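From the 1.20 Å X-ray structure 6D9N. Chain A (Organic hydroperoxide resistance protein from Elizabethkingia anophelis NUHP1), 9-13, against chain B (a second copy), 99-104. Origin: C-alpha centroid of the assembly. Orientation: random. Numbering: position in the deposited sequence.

Chain A (9-13) MKTLY
Chain B, residues 99-104: GFGLEV

This is a small side-chain contact between two copies of one protein, held by a single direct hydrogen bond, one bridging water, one apolar side-chain contact and the packing of a methionine. The two stretches together bury 230 Å². Their backbones do not pair. The direction from CA of Met A9 to CA of Leu A12 lies 101° from that of CA of Phe B100 to CA of Glu B103, so the chains cross steeply. In register, the CA of Met A9 is 8.4 Å from the CA of Gly B101, and the CA of Thr A11 is 8.6 Å from the CA of Glu B103. Side chains fill that gap.

Chain B is an extended strand from Phe B100 to Val B104, with phi from -139° to -107° and psi from 136° to 164°. Chain A is also largely extended: Lys A10 has phi/psi -85/104, Thr A11 -73/127 and Tyr A13 -157/141. Leu A12 breaks the pattern at -94/-30.

The polar centre is Glu B103, whose CA-to-CB bond points toward chain A. Its chi1 is p (59°), its chi2 t (-172°) and its chi3 10°. Thr A11, with chi1 m, donates from OG1 to OE2 of Glu B103 at 2.6 Å, a short bond. The short hydroxyl side chain is enough here because the glutamate spans most of the distance. The other carboxylate oxygen is used too. Water 1 donates to OE1 of Glu B103 at 2.8 Å and to the backbone O of Met A9 at 2.9 Å, which ties the carboxylate to the chain A backbone.

The CA-to-CB bond of Met A9 points toward chain B, and the residue has the largest covered area, 71 Å². With chi1 t, chi2 t and chi3 p, the long, flexible side chain reaches out to chain B and then turns at its end. Its SD lies 3.5 Å from the O of Gly B101, and its CE lies 3.7 Å from OE1 of Glu B103. Gly B101 is buried; an ideal CB there would sit 4.1 Å from SD of Met A9, so this contact alone does not demand glycine.

The CA-to-CB bond of Leu A12 (chi1 m, chi2 t) points sideways, but the side-chain end comes nearer. Its CD1 meets CE2 of Phe B100 at 4.2 Å, at the ring edge and near the ring plane; methyl and aromatic edge are both apolar and suit each other. Phe B100 has chi1 m and chi2 88°.

The CA-to-CB bond of Lys A10 points away, and all four chi angles are t. That of Leu B102 (chi1 m, chi2 t) also points away, and the residue is buried. Tyr A13, Gly B99 and Val B104 make no contact across the stretches.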

# COMPACT_ATOMS: atom_id res chain seq x y z
N MET A 9 8.37 -14.10 12.82
CA MET A 9 7.05 -14.33 12.24
C MET A 9 7.09 -15.54 11.30
O MET A 9 8.02 -15.67 10.50
CB MET A 9 6.60 -13.09 11.48
CG MET A 9 5.18 -13.12 11.00
SD MET A 9 4.61 -11.64 10.11
CE MET A 9 5.48 -11.80 8.55
N LYS A 10 6.08 -16.41 11.38
CA LYS A 10 5.95 -17.55 10.48
C LYS A 10 5.23 -17.07 9.22
O LYS A 10 4.02 -16.86 9.22
CB LYS A 10 5.18 -18.66 11.18
CG LYS A 10 4.92 -19.92 10.41
CD LYS A 10 4.20 -20.85 11.38
CE LYS A 10 3.92 -22.24 10.86
NZ LYS A 10 3.15 -22.99 11.92
N THR A 11 5.98 -16.87 8.13
CA THR A 11 5.40 -16.27 6.94
C THR A 11 4.46 -17.25 6.25
O THR A 11 4.85 -18.39 5.96
CB THR A 11 6.53 -15.82 6.03
OG1 THR A 11 7.35 -14.94 6.80
CG2 THR A 11 5.96 -15.12 4.84
N LEU A 12 3.21 -16.82 6.00
CA LEU A 12 2.22 -17.70 5.39
C LEU A 12 2.17 -17.56 3.88
O LEU A 12 1.83 -18.53 3.18
CB LEU A 12 0.85 -17.32 5.94
CG LEU A 12 0.71 -17.55 7.45
CD1 LEU A 12 -0.63 -16.99 7.96
CD2 LEU A 12 0.86 -19.02 7.83
N TYR A 13 2.47 -16.37 3.36
CA TYR A 13 2.33 -16.07 1.94
C TYR A 13 3.26 -14.92 1.62
O TYR A 13 3.38 -13.98 2.41
CB TYR A 13 0.87 -15.67 1.65
CG TYR A 13 0.59 -15.11 0.27
CD1 TYR A 13 0.52 -15.94 -0.84
CD2 TYR A 13 0.42 -13.74 0.09
CE1 TYR A 13 0.24 -15.44 -2.10
CE2 TYR A 13 0.16 -13.21 -1.16
CZ TYR A 13 0.07 -14.05 -2.26
OH TYR A 13 -0.23 -13.51 -3.51
N GLY B 99 -3.56 -10.83 15.35
CA GLY B 99 -3.66 -10.14 14.08
C GLY B 99 -2.59 -10.60 13.11
O GLY B 99 -1.86 -11.57 13.34
N PHE B 100 -2.51 -9.88 12.00
CA PHE B 100 -1.53 -10.22 10.96
C PHE B 100 -0.62 -9.04 10.67
O PHE B 100 -1.01 -7.87 10.82
CB PHE B 100 -2.24 -10.69 9.67
CG PHE B 100 -3.06 -11.92 9.88
CD1 PHE B 100 -4.40 -11.85 10.28
CD2 PHE B 100 -2.49 -13.18 9.75
CE1 PHE B 100 -5.16 -13.00 10.51
CE2 PHE B 100 -3.26 -14.34 9.96
CZ PHE B 100 -4.58 -14.24 10.34
N GLY B 101 0.61 -9.34 10.25
CA GLY B 101 1.60 -8.31 9.99
C GLY B 101 2.36 -8.61 8.71
O GLY B 101 2.37 -9.72 8.20
N LEU B 102 3.04 -7.59 8.22
CA LEU B 102 3.82 -7.66 6.99
C LEU B 102 5.33 -7.68 7.26
O LEU B 102 5.81 -7.26 8.31
CB LEU B 102 3.52 -6.47 6.07
CG LEU B 102 2.05 -6.31 5.65
CD1 LEU B 102 1.92 -5.11 4.68
CD2 LEU B 102 1.53 -7.59 5.03
N GLU B 103 6.07 -8.17 6.28
CA GLU B 103 7.52 -8.01 6.20
C GLU B 103 7.85 -7.69 4.75
O GLU B 103 7.10 -8.07 3.83
CB GLU B 103 8.25 -9.28 6.64
CG GLU B 103 7.89 -10.49 5.81
CD GLU B 103 8.45 -11.78 6.35
OE1 GLU B 103 8.98 -11.77 7.49
OE2 GLU B 103 8.34 -12.80 5.60
N VAL B 104 8.93 -6.93 4.52
CA VAL B 104 9.22 -6.44 3.17
C VAL B 104 10.71 -6.56 2.89
O VAL B 104 11.54 -6.21 3.73
CB VAL B 104 8.82 -4.95 3.00
CG1 VAL B 104 9.07 -4.48 1.58
CG2 VAL B 104 7.34 -4.73 3.36
O HOH W 1 9.79 -14.08 8.77